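Local coordinates for protein aldo-keto reductase AKR2E4 (Bombyx mori, PDB 3WCZ) that reduces 3-dehydroecdysone with NADPH, but not NADH, as cosubstrate, and may take part in the regulation of molting in the silkworm, at residues 6-11 and 253-258; 17-22 and 248-253; 88-93 and 298-303. One frame throughout, in Å; residues are numbered along the deposited sequence.

Interaction 1 of 3, residues 6-11 and 253-258; sequences PCIQLN and GLIPIP. With NAP (NADP nicotinamide-adenine-dinucleotide phosphate), chain B.
The carbonyl oxygen of Gly253 is the polar atom at this meeting point, and what reaches it is a methyl: Ile8 CD1 lies 3.7 Å from Gly253 O. The same methyl sits 3.8 Å from Ile255 CG1, and Ile255 CD1 follows at 4.0 Å, so this one methyl makes all the close approaches (within 4.5 Å) from the 6-11 side. In Ile8, CD1 lies anti to CA about the CB-CG1 bond (chi2 -179°), which stretches the arm toward 253-258. The two isoleucine side chains cross obliquely, and the contact between them is apolar. The polar work is done by the backbones, Ile8 pairing with Ile16 and Ile255 pairing with both Val203 and Ala205.

A few residues farther along, the 253-258 segment turns to the cofactor. Ile257 CG2 is 3.7 Å from O4D of the nicotinamide-side ribose of NADP, and Pro258 CA is 3.7 Å from the phosphate oxygen O1A.

In the fold, strand 7-9 pairs antiparallel with strand 15-17 in the N-terminal hairpin that, as in other aldo-keto reductases, covers the bottom of the barrel. Strand 255-256 is the eighth barrel strand, lying beside strand 202-206, and it follows helix 241-251 in the chain. Ile16 of the hairpin also packs on Ile255.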
loop_
_atom_site.group_PDB
_atom_site.type_symbol
_atom_site.label_atom_id
_atom_site.label_comp_id
_atom_site.label_asym_id
_atom_site.label_seq_id
_atom_site.Cartn_x
_atom_site.Cartn_y
_atom_site.Cartn_z
ATOM N N PRO A 6 4.138 -14.643 5.235
ATOM C CA PRO A 6 5.481 -14.804 4.682
ATOM C C PRO A 6 5.998 -13.506 4.114
ATOM O O PRO A 6 5.245 -12.529 3.989
ATOM C CB PRO A 6 5.278 -15.791 3.533
ATOM C CG PRO A 6 3.885 -16.096 3.460
ATOM C CD PRO A 6 3.106 -15.289 4.404
ATOM N N CYS A 7 7.256 -13.499 3.700
ATOM C CA CYS A 7 7.829 -12.323 3.051
ATOM C C CYS A 7 8.187 -12.447 1.546
ATOM O O CYS A 7 8.368 -13.548 1.014
ATOM C CB CYS A 7 9.064 -11.932 3.818
ATOM S SG CYS A 7 8.726 -11.386 5.473
ATOM N N ILE A 8 8.259 -11.307 0.859
ATOM C CA ILE A 8 8.971 -11.203 -0.420
ATOM C C ILE A 8 10.385 -10.621 -0.104
ATOM O O ILE A 8 10.541 -9.719 0.741
ATOM C CB ILE A 8 8.199 -10.306 -1.423
ATOM C CG1 ILE A 8 6.894 -10.978 -1.891
ATOM C CG2 ILE A 8 9.063 -9.995 -2.628
ATOM C CD1 ILE A 8 6.043 -10.179 -2.914
ATOM N N GLN A 9 11.433 -11.183 -0.695
ATOM C CA GLN A 9 12.753 -10.580 -0.562
ATOM C C GLN A 9 12.882 -9.500 -1.627
ATOM O O GLN A 9 12.687 -9.788 -2.788
ATOM C CB GLN A 9 13.875 -11.609 -0.718
ATOM C CG GLN A 9 15.167 -10.932 -0.535
ATOM C CD GLN A 9 16.396 -11.833 -0.522
ATOM O OE1 GLN A 9 17.530 -11.334 -0.512
ATOM N NE2 GLN A 9 16.189 -13.143 -0.498
ATOM N N LEU A 10 13.158 -8.257 -1.218
ATOM C CA LEU A 10 13.258 -7.134 -2.180
ATOM C C LEU A 10 14.596 -7.109 -2.920
ATOM O O LEU A 10 15.555 -7.781 -2.514
ATOM C CB LEU A 10 13.036 -5.808 -1.474
ATOM C CG LEU A 10 11.662 -5.718 -0.808
ATOM C CD1 LEU A 10 11.551 -4.524 0.132
ATOM C CD2 LEU A 10 10.514 -5.767 -1.866
ATOM N N ASN A 11 14.666 -6.309 -3.985
ATOM C CA ASN A 11 15.895 -6.219 -4.760
ATOM C C ASN A 11 17.101 -5.659 -3.993
ATOM O O ASN A 11 18.228 -5.757 -4.486
ATOM C CB ASN A 11 15.653 -5.489 -6.098
ATOM C CG ASN A 11 15.164 -4.041 -5.936
ATOM O OD1 ASN A 11 15.464 -3.366 -4.954
ATOM N ND2 ASN A 11 14.429 -3.565 -6.933
ATOM N N GLY A 253 1.315 -12.446 -7.034
ATOM C CA GLY A 253 2.625 -12.053 -6.536
ATOM C C GLY A 253 2.662 -10.683 -5.901
ATOM O O GLY A 253 3.736 -10.082 -5.817
ATOM N N LEU A 254 1.521 -10.176 -5.466
ATOM C CA LEU A 254 1.371 -8.816 -4.949
ATOM C C LEU A 254 1.288 -8.826 -3.430
ATOM O O LEU A 254 1.030 -9.867 -2.804
ATOM C CB LEU A 254 0.105 -8.185 -5.533
ATOM C CG LEU A 254 -0.084 -8.386 -7.035
ATOM C CD1 LEU A 254 -1.377 -7.747 -7.509
ATOM C CD2 LEU A 254 1.097 -7.855 -7.808
ATOM N N ILE A 255 1.522 -7.649 -2.850
ATOM C CA ILE A 255 1.451 -7.401 -1.422
ATOM C C ILE A 255 0.190 -6.577 -1.173
ATOM O O ILE A 255 0.205 -5.363 -1.357
ATOM C CB ILE A 255 2.699 -6.634 -0.955
ATOM C CG1 ILE A 255 3.957 -7.477 -1.208
ATOM C CG2 ILE A 255 2.565 -6.218 0.497
ATOM C CD1 ILE A 255 5.262 -6.632 -1.210
ATOM N N PRO A 256 -0.932 -7.228 -0.812
ATOM C CA PRO A 256 -2.152 -6.454 -0.586
ATOM C C PRO A 256 -2.101 -5.654 0.711
ATOM O O PRO A 256 -1.396 -6.025 1.663
ATOM C CB PRO A 256 -3.232 -7.538 -0.508
ATOM C CG PRO A 256 -2.499 -8.730 0.004
ATOM C CD PRO A 256 -1.156 -8.681 -0.640
ATOM N N ILE A 257 -2.819 -4.534 0.695
ATOM C CA ILE A 257 -2.878 -3.623 1.824
ATOM C C ILE A 257 -4.314 -3.486 2.347
ATOM O O ILE A 257 -4.929 -2.415 2.248
ATOM C CB ILE A 257 -2.360 -2.212 1.449
ATOM C CG1 ILE A 257 -1.093 -2.273 0.595
ATOM C CG2 ILE A 257 -2.101 -1.392 2.711
ATOM C CD1 ILE A 257 -0.719 -0.907 0.043
ATOM N N PRO A 258 -4.878 -4.558 2.906
ATOM C CA PRO A 258 -6.258 -4.446 3.394
ATOM C C PRO A 258 -6.365 -3.482 4.575
ATOM O O PRO A 258 -5.668 -3.637 5.587
ATOM C CB PRO A 258 -6.590 -5.883 3.825
ATOM C CG PRO A 258 -5.290 -6.478 4.164
ATOM C CD PRO A 258 -4.331 -5.900 3.152
HETATM P PA NAP B . -9.682 -1.328 1.258
HETATM O O1A NAP B . -8.737 -2.061 2.114
HETATM O O2A NAP B . -9.722 -1.465 -0.186
HETATM O O5B NAP B . -11.154 -1.394 1.773
HETATM C C5B NAP B . -11.467 -1.141 3.110
HETATM C C4B NAP B . -12.933 -1.352 3.454
HETATM O O4B NAP B . -13.234 -2.761 3.430
HETATM C C3B NAP B . -13.385 -0.831 4.764
HETATM O O3B NAP B . -14.685 -0.323 4.582
HETATM C C2B NAP B . -13.368 -2.012 5.611
HETATM O O2B NAP B . -14.233 -1.942 6.727
HETATM C C1B NAP B . -13.779 -3.119 4.677
HETATM N N9A NAP B . -13.274 -4.444 4.969
HETATM C C8A NAP B . -12.023 -4.736 5.382
HETATM N N7A NAP B . -11.831 -6.038 5.448
HETATM C C5A NAP B . -13.001 -6.643 5.073
HETATM C C6A NAP B . -13.399 -7.977 4.949
HETATM N N6A NAP B . -12.585 -9.072 5.255
HETATM N N1A NAP B . -14.662 -8.193 4.540
HETATM C C2A NAP B . -15.477 -7.180 4.247
HETATM N N3A NAP B . -15.126 -5.886 4.342
HETATM C C4A NAP B . -13.875 -5.622 4.745
HETATM O O3 NAP B . -9.441 0.238 1.599
HETATM P PN NAP B . -8.514 1.447 1.134
HETATM O O1N NAP B . -8.316 2.261 2.359
HETATM O O2N NAP B . -9.141 2.071 -0.063
HETATM O O5D NAP B . -7.135 0.821 0.651
HETATM C C5D NAP B . -6.326 0.110 1.527
HETATM C C4D NAP B . -5.030 0.813 1.951
HETATM O O4D NAP B . -4.173 1.024 0.845
HETATM C C3D NAP B . -5.213 2.185 2.515
HETATM O O3D NAP B . -5.784 2.175 3.808
HETATM C C2D NAP B . -3.871 2.719 2.426
HETATM O O2D NAP B . -3.045 2.161 3.409
HETATM C C1D NAP B . -3.467 2.255 1.044
HETATM N N1N NAP B . -3.735 3.135 -0.099
HETATM C C2N NAP B . -2.721 3.775 -0.710
HETATM C C3N NAP B . -2.970 4.585 -1.789
HETATM C C7N NAP B . -1.794 5.214 -2.435
HETATM O O7N NAP B . -0.634 4.747 -2.327
HETATM N N7N NAP B . -2.053 6.239 -3.273
HETATM C C4N NAP B . -4.283 4.824 -2.235
HETATM C C5N NAP B . -5.334 4.142 -1.606
HETATM C C6N NAP B . -5.008 3.308 -0.544
HETATM P P2B NAP B . -13.724 -2.173 8.228
HETATM O O1X NAP B . -14.988 -1.913 9.072
HETATM O O2X NAP B . -13.301 -3.571 8.353
HETATM O O3X NAP B . -12.629 -1.169 8.489
#

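Interaction 2 of 3, residues 17-22 and 248-253; sequences PIVALG and YLIDRG. With NAP (NADP nicotinamide-adenine-dinucleotide phosphate), chain B.
Ile250 reaches across to Ile18 with its last carbon. From CB, on the last turn of helix 241-251, the CG1 arm leaves opposite the carbonyl carbon and beside the backbone N, and CB and CG1 merely carry the chain over. The next bond bends (chi2 -72°) and delivers CD1 to the far side. There CD1 lies 3.7 Å from the carbonyl oxygen Ile18 O, 4.0 Å from Ile18 CG1 and 4.1 Å from Ile18 CD1, while Val19 CG2 stands farther off, 4.4 Å from Ile250 CD1.

Ile18 meets it with its CG1 branch, which is wedged between backbone N and carbonyl carbon (chi1 69°), and the two side chains cross at about a right angle. The contact is a light apolar one, partly open at the protein surface. Ile250 also packs on Pro256 of strand 255-256.

The helix behind Ile250 ends in a Schellman motif: Gly253 N donates to Ile250 O at 2.8 Å, and glycine suits the positive phi of 81° needed there. Within the same last turn, Arg252 NH1 donates to Tyr248 OH at 3.0 Å in a bent bond, with the hydroxyl tilted out of the guanidinium plane. At the other end of 17-22, Gly22 CA lies 3.3 Å from O2D of the nicotinamide-side ribose of NADP.

Helix 241-251 is the last helix of the crossover from strand 202-206 to the parallel strand 255-256; its C-terminal end packs here against the lead-in to strand 21-22, where the first and eighth strands close the TIM barrel of an aldo-keto reductase.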
loop_
_atom_site.group_PDB
_atom_site.type_symbol
_atom_site.label_atom_id
_atom_site.label_comp_id
_atom_site.label_asym_id
_atom_site.label_seq_id
_atom_site.Cartn_x
_atom_site.Cartn_y
_atom_site.Cartn_z
ATOM N N PRO A 17 7.004 -8.251 4.786
ATOM C CA PRO A 17 5.837 -9.125 4.936
ATOM C C PRO A 17 4.827 -8.832 3.864
ATOM O O PRO A 17 4.584 -7.657 3.562
ATOM C CB PRO A 17 5.282 -8.752 6.319
ATOM C CG PRO A 17 6.451 -8.074 7.024
ATOM C CD PRO A 17 7.215 -7.374 5.947
ATOM N N ILE A 18 4.200 -9.863 3.310
ATOM C CA ILE A 18 3.396 -9.710 2.116
ATOM C C ILE A 18 1.916 -9.352 2.340
ATOM O O ILE A 18 1.158 -9.289 1.400
ATOM C CB ILE A 18 3.529 -10.936 1.185
ATOM C CG1 ILE A 18 2.878 -12.149 1.813
ATOM C CG2 ILE A 18 5.013 -11.152 0.881
ATOM C CD1 ILE A 18 3.143 -13.388 0.990
ATOM N N VAL A 19 1.522 -9.107 3.591
ATOM C CA VAL A 19 0.253 -8.444 3.888
ATOM C C VAL A 19 0.562 -7.227 4.746
ATOM O O VAL A 19 1.291 -7.344 5.712
ATOM C CB VAL A 19 -0.738 -9.362 4.633
ATOM C CG1 VAL A 19 -2.010 -8.637 4.907
ATOM C CG2 VAL A 19 -0.999 -10.663 3.824
ATOM N N ALA A 20 0.010 -6.072 4.380
ATOM C CA ALA A 20 0.136 -4.847 5.162
ATOM C C ALA A 20 -1.212 -4.365 5.628
ATOM O O ALA A 20 -2.190 -4.412 4.879
ATOM C CB ALA A 20 0.812 -3.755 4.331
ATOM N N LEU A 21 -1.259 -3.883 6.863
ATOM C CA LEU A 21 -2.452 -3.181 7.332
ATOM C C LEU A 21 -2.548 -1.798 6.709
ATOM O O LEU A 21 -1.619 -1.001 6.836
ATOM C CB LEU A 21 -2.448 -3.041 8.846
ATOM C CG LEU A 21 -3.671 -2.295 9.408
ATOM C CD1 LEU A 21 -4.946 -3.152 9.318
ATOM C CD2 LEU A 21 -3.463 -1.841 10.824
ATOM N N GLY A 22 -3.651 -1.506 6.042
ATOM C CA GLY A 22 -3.883 -0.162 5.564
ATOM C C GLY A 22 -4.390 0.776 6.635
ATOM O O GLY A 22 -5.232 0.397 7.457
ATOM N N TYR A 248 -6.357 -13.660 -4.177
ATOM C CA TYR A 248 -6.195 -13.387 -5.613
ATOM C C TYR A 248 -4.958 -12.511 -5.832
ATOM O O TYR A 248 -4.119 -12.773 -6.710
ATOM C CB TYR A 248 -7.479 -12.724 -6.142
ATOM C CG TYR A 248 -7.330 -11.886 -7.393
ATOM C CD1 TYR A 248 -7.163 -12.462 -8.639
ATOM C CD2 TYR A 248 -7.355 -10.499 -7.313
ATOM C CE1 TYR A 248 -6.992 -11.687 -9.772
ATOM C CE2 TYR A 248 -7.201 -9.728 -8.435
ATOM C CZ TYR A 248 -7.007 -10.316 -9.650
ATOM O OH TYR A 248 -6.860 -9.541 -10.779
ATOM N N LEU A 249 -4.826 -11.457 -5.024
ATOM C CA LEU A 249 -3.688 -10.577 -5.174
ATOM C C LEU A 249 -2.371 -11.279 -4.819
ATOM O O LEU A 249 -1.360 -11.139 -5.545
ATOM C CB LEU A 249 -3.900 -9.310 -4.332
ATOM C CG LEU A 249 -5.130 -8.492 -4.757
ATOM C CD1 LEU A 249 -5.478 -7.455 -3.723
ATOM C CD2 LEU A 249 -4.935 -7.875 -6.121
ATOM N N ILE A 250 -2.376 -12.039 -3.729
ATOM C CA ILE A 250 -1.218 -12.844 -3.341
ATOM C C ILE A 250 -0.798 -13.769 -4.502
ATOM O O ILE A 250 0.396 -13.934 -4.789
ATOM C CB ILE A 250 -1.511 -13.672 -2.059
ATOM C CG1 ILE A 250 -1.759 -12.792 -0.823
ATOM C CG2 ILE A 250 -0.395 -14.681 -1.801
ATOM C CD1 ILE A 250 -0.523 -12.128 -0.314
ATOM N N ASP A 251 -1.752 -14.456 -5.130
ATOM C CA ASP A 251 -1.430 -15.368 -6.220
ATOM C C ASP A 251 -0.935 -14.693 -7.485
ATOM O O ASP A 251 -0.310 -15.337 -8.343
ATOM C CB ASP A 251 -2.642 -16.266 -6.527
ATOM C CG ASP A 251 -2.744 -17.449 -5.585
ATOM O OD1 ASP A 251 -1.716 -18.106 -5.367
ATOM O OD2 ASP A 251 -3.838 -17.663 -5.009
ATOM N N ARG A 252 -1.156 -13.385 -7.586
ATOM C CA ARG A 252 -0.544 -12.574 -8.628
ATOM C C ARG A 252 0.828 -12.037 -8.204
ATOM O O ARG A 252 1.427 -11.252 -8.940
ATOM C CB ARG A 252 -1.475 -11.454 -9.069
ATOM C CG ARG A 252 -2.652 -11.980 -9.892
ATOM C CD ARG A 252 -3.507 -10.853 -10.405
ATOM N NE ARG A 252 -2.727 -9.942 -11.225
ATOM C CZ ARG A 252 -3.065 -8.697 -11.485
ATOM N NH1 ARG A 252 -4.188 -8.202 -11.032
ATOM N NH2 ARG A 252 -2.251 -7.923 -12.177
ATOM N N GLY A 253 1.315 -12.446 -7.034
ATOM C CA GLY A 253 2.625 -12.053 -6.536
ATOM C C GLY A 253 2.662 -10.683 -5.901
ATOM O O GLY A 253 3.736 -10.082 -5.817
HETATM P PA NAP B . -9.682 -1.328 1.258
HETATM O O1A NAP B . -8.737 -2.061 2.114
HETATM O O2A NAP B . -9.722 -1.465 -0.186
HETATM O O5B NAP B . -11.154 -1.394 1.773
HETATM C C5B NAP B . -11.467 -1.141 3.110
HETATM C C4B NAP B . -12.933 -1.352 3.454
HETATM O O4B NAP B . -13.234 -2.761 3.430
HETATM C C3B NAP B . -13.385 -0.831 4.764
HETATM O O3B NAP B . -14.685 -0.323 4.582
HETATM C C2B NAP B . -13.368 -2.012 5.611
HETATM O O2B NAP B . -14.233 -1.942 6.727
HETATM C C1B NAP B . -13.779 -3.119 4.677
HETATM N N9A NAP B . -13.274 -4.444 4.969
HETATM C C8A NAP B . -12.023 -4.736 5.382
HETATM N N7A NAP B . -11.831 -6.038 5.448
HETATM C C5A NAP B . -13.001 -6.643 5.073
HETATM C C6A NAP B . -13.399 -7.977 4.949
HETATM N N6A NAP B . -12.585 -9.072 5.255
HETATM N N1A NAP B . -14.662 -8.193 4.540
HETATM C C2A NAP B . -15.477 -7.180 4.247
HETATM N N3A NAP B . -15.126 -5.886 4.342
HETATM C C4A NAP B . -13.875 -5.622 4.745
HETATM O O3 NAP B . -9.441 0.238 1.599
HETATM P PN NAP B . -8.514 1.447 1.134
HETATM O O1N NAP B . -8.316 2.261 2.359
HETATM O O2N NAP B . -9.141 2.071 -0.063
HETATM O O5D NAP B . -7.135 0.821 0.651
HETATM C C5D NAP B . -6.326 0.110 1.527
HETATM C C4D NAP B . -5.030 0.813 1.951
HETATM O O4D NAP B . -4.173 1.024 0.845
HETATM C C3D NAP B . -5.213 2.185 2.515
HETATM O O3D NAP B . -5.784 2.175 3.808
HETATM C C2D NAP B . -3.871 2.719 2.426
HETATM O O2D NAP B . -3.045 2.161 3.409
HETATM C C1D NAP B . -3.467 2.255 1.044
HETATM N N1N NAP B . -3.735 3.135 -0.099
HETATM C C2N NAP B . -2.721 3.775 -0.710
HETATM C C3N NAP B . -2.970 4.585 -1.789
HETATM C C7N NAP B . -1.794 5.214 -2.435
HETATM O O7N NAP B . -0.634 4.747 -2.327
HETATM N N7N NAP B . -2.053 6.239 -3.273
HETATM C C4N NAP B . -4.283 4.824 -2.235
HETATM C C5N NAP B . -5.334 4.142 -1.606
HETATM C C6N NAP B . -5.008 3.308 -0.544
HETATM P P2B NAP B . -13.724 -2.173 8.228
HETATM O O1X NAP B . -14.988 -1.913 9.072
HETATM O O2X NAP B . -13.301 -3.571 8.353
HETATM O O3X NAP B . -12.629 -1.169 8.489
#

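Interaction 3 of 3, residues 88-93 and 298-303; sequences LWNDKH and SDWKDY
Two indoles and an amide meet here. Trp89 CH2 comes to the edge of the Trp300 ring, close to its plane, and the two CH2 atoms stand 3.9 Å apart. The side chains as a whole cross at a slant. One face of the Trp89 ring is covered by its own neighbour, with Asn90 CG 3.8 Å above the plane and over the ring centre.

The same amide is also the second partner of Trp300: Asn90 ND2 lies 3.4 Å from Trp300 CH2 and 3.7 Å from Trp300 CZ3, the amide and ring planes being turned 69° against each other. Trp89 holds its indole out with CG opposite the backbone N (chi1 -171°), and Asn90, second residue of the type I turn from Trp89 to Lys92, lays its amide carbon over that indole. On the other segment, Trp300 CD1 rests 3.6 Å above a face of the Tyr303 ring, toward its rim, within a type I turn closed by Tyr303 N on Trp300 O at 2.9 Å.

Further rings extend the group, His120 edge-to-face with Trp89 and Phe121 with Trp300. Putting an alanine at Trp300 would probably open a gap beside the Trp89 rim and leave Asn90 ND2 and the Tyr303 face without the indole they now touch.

Trp89 stands about 7 Å, side chain to side chain, from Tyr58, the probable proton donor. With no hydrogen bond or charge pairing across it, the contact ties the C-terminal loop to the rim near the active site by aromatic and van der Waals packing.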
loop_
_atom_site.group_PDB
_atom_site.type_symbol
_atom_site.label_atom_id
_atom_site.label_comp_id
_atom_site.label_asym_id
_atom_site.label_seq_id
_atom_site.Cartn_x
_atom_site.Cartn_y
_atom_site.Cartn_z
ATOM N N LEU A 88 6.024 10.057 1.233
ATOM C CA LEU A 88 6.364 11.467 1.024
ATOM C C LEU A 88 5.245 12.120 0.242
ATOM O O LEU A 88 4.909 11.673 -0.857
ATOM C CB LEU A 88 7.629 11.499 0.163
ATOM C CG LEU A 88 8.133 12.889 -0.229
ATOM C CD1 LEU A 88 8.866 13.578 0.937
ATOM C CD2 LEU A 88 9.006 12.774 -1.483
ATOM N N TRP A 89 4.668 13.196 0.784
ATOM C CA TRP A 89 3.565 13.853 0.115
ATOM C C TRP A 89 4.021 14.774 -1.034
ATOM O O TRP A 89 5.211 15.108 -1.156
ATOM C CB TRP A 89 2.626 14.561 1.123
ATOM C CG TRP A 89 1.369 15.065 0.463
ATOM C CD1 TRP A 89 0.930 16.375 0.403
ATOM C CD2 TRP A 89 0.430 14.296 -0.285
ATOM N NE1 TRP A 89 -0.212 16.437 -0.343
ATOM C CE2 TRP A 89 -0.546 15.182 -0.776
ATOM C CE3 TRP A 89 0.320 12.937 -0.597
ATOM C CZ2 TRP A 89 -1.620 14.751 -1.554
ATOM C CZ3 TRP A 89 -0.725 12.513 -1.376
ATOM C CH2 TRP A 89 -1.687 13.413 -1.840
ATOM N N ASN A 90 3.061 15.151 -1.873
ATOM C CA ASN A 90 3.301 15.814 -3.144
ATOM C C ASN A 90 3.920 17.209 -3.028
ATOM O O ASN A 90 4.472 17.705 -4.009
ATOM C CB ASN A 90 1.997 15.956 -3.912
ATOM C CG ASN A 90 1.343 14.631 -4.233
ATOM O OD1 ASN A 90 1.919 13.546 -4.092
ATOM N ND2 ASN A 90 0.073 14.720 -4.651
ATOM N N ASP A 91 3.804 17.839 -1.866
ATOM C CA ASP A 91 4.367 19.187 -1.665
ATOM C C ASP A 91 5.787 19.167 -1.116
ATOM O O ASP A 91 6.334 20.200 -0.739
ATOM C CB ASP A 91 3.461 20.059 -0.779
ATOM C CG ASP A 91 3.308 19.539 0.636
ATOM O OD1 ASP A 91 3.590 18.361 0.919
ATOM O OD2 ASP A 91 2.850 20.338 1.496
ATOM N N LYS A 92 6.402 17.991 -1.087
ATOM C CA LYS A 92 7.745 17.825 -0.560
ATOM C C LYS A 92 8.676 17.178 -1.580
ATOM O O LYS A 92 9.558 16.374 -1.221
ATOM C CB LYS A 92 7.760 16.990 0.731
ATOM C CG LYS A 92 6.896 17.552 1.874
ATOM C CD LYS A 92 7.329 18.917 2.361
ATOM C CE LYS A 92 6.416 19.374 3.496
ATOM N NZ LYS A 92 6.831 20.650 4.055
ATOM N N HIS A 93 8.520 17.539 -2.850
ATOM C CA HIS A 93 9.262 16.873 -3.909
ATOM C C HIS A 93 10.638 17.450 -4.234
ATOM O O HIS A 93 11.418 16.816 -4.944
ATOM C CB HIS A 93 8.408 16.761 -5.170
ATOM C CG HIS A 93 7.476 15.590 -5.157
ATOM N ND1 HIS A 93 7.146 14.915 -6.305
ATOM C CD2 HIS A 93 6.843 14.948 -4.146
ATOM C CE1 HIS A 93 6.324 13.916 -6.009
ATOM N NE2 HIS A 93 6.111 13.927 -4.705
ATOM N N SER A 298 -8.534 12.646 -10.890
ATOM C CA SER A 298 -8.654 13.278 -12.202
ATOM C C SER A 298 -8.650 14.801 -12.165
ATOM O O SER A 298 -8.399 15.426 -13.191
ATOM C CB SER A 298 -9.895 12.761 -12.945
ATOM O OG SER A 298 -11.063 12.914 -12.185
ATOM N N ASP A 299 -8.858 15.411 -11.003
ATOM C CA ASP A 299 -8.689 16.865 -10.914
ATOM C C ASP A 299 -7.246 17.284 -11.247
ATOM O O ASP A 299 -6.997 18.455 -11.546
ATOM C CB ASP A 299 -9.032 17.408 -9.523
ATOM C CG ASP A 299 -10.527 17.460 -9.246
ATOM O OD1 ASP A 299 -11.331 17.186 -10.147
ATOM O OD2 ASP A 299 -10.883 17.790 -8.095
ATOM N N TRP A 300 -6.299 16.342 -11.174
ATOM C CA TRP A 300 -4.883 16.604 -11.418
ATOM C C TRP A 300 -4.454 16.217 -12.841
ATOM O O TRP A 300 -3.262 16.197 -13.130
ATOM C CB TRP A 300 -4.004 15.822 -10.429
ATOM C CG TRP A 300 -4.101 16.218 -8.978
ATOM C CD1 TRP A 300 -4.524 17.413 -8.470
ATOM C CD2 TRP A 300 -3.751 15.401 -7.842
ATOM N NE1 TRP A 300 -4.464 17.391 -7.092
ATOM C CE2 TRP A 300 -4.000 16.166 -6.685
ATOM C CE3 TRP A 300 -3.266 14.099 -7.695
ATOM C CZ2 TRP A 300 -3.752 15.676 -5.403
ATOM C CZ3 TRP A 300 -3.038 13.613 -6.421
ATOM C CH2 TRP A 300 -3.289 14.392 -5.300
ATOM N N LYS A 301 -5.413 15.928 -13.720
ATOM C CA LYS A 301 -5.125 15.372 -15.024
ATOM C C LYS A 301 -4.169 16.211 -15.860
ATOM O O LYS A 301 -3.397 15.657 -16.661
ATOM C CB LYS A 301 -6.447 15.144 -15.763
ATOM C CG LYS A 301 -6.348 14.273 -16.993
ATOM C CD LYS A 301 -7.759 13.931 -17.491
ATOM C CE LYS A 301 -8.105 12.471 -17.259
ATOM N NZ LYS A 301 -9.426 12.124 -17.857
ATOM N N ASP A 302 -4.207 17.536 -15.687
ATOM C CA ASP A 302 -3.360 18.412 -16.494
ATOM C C ASP A 302 -2.035 18.719 -15.811
ATOM O O ASP A 302 -1.226 19.480 -16.347
ATOM C CB ASP A 302 -4.057 19.733 -16.859
ATOM C CG ASP A 302 -3.385 20.446 -18.017
ATOM O OD1 ASP A 302 -3.150 19.778 -19.041
ATOM O OD2 ASP A 302 -3.078 21.676 -17.910
ATOM N N TYR A 303 -1.799 18.161 -14.628
ATOM C CA TYR A 303 -0.548 18.416 -13.913
ATOM C C TYR A 303 0.614 17.664 -14.540
ATOM O O TYR A 303 0.452 16.516 -15.000
ATOM C CB TYR A 303 -0.647 17.973 -12.450
ATOM C CG TYR A 303 -1.479 18.865 -11.535
ATOM C CD1 TYR A 303 -2.595 19.556 -11.996
ATOM C CD2 TYR A 303 -1.145 18.990 -10.196
ATOM C CE1 TYR A 303 -3.343 20.373 -11.147
ATOM C CE2 TYR A 303 -1.886 19.787 -9.338
ATOM C CZ TYR A 303 -2.988 20.471 -9.820
ATOM O OH TYR A 303 -3.721 21.267 -8.938
#

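Overall arrangement
Interactions 1 and 2 are neighbours, with centres about 5 Å apart; they share Gly253, where helix 241-251 gives way to strand 255-256. Backbone pairs join them directly, Pro6 O to Ile18 N and Pro258 O to Gly22 N, and both touch NADP. Interaction 3 lies on the opposite side of the chain's centre, about 26 Å from either by centres. Along the chain the order is 6-11, 17-22, 88-93, 248-253, 253-258, 298-303, so interaction 3 alternates with the other two. The first pair therefore sits where the first and last barrel strands meet beneath the N-terminal hairpin, while 88-93, following barrel strand 83-88, packs against the C-terminal loop near the probable proton donor.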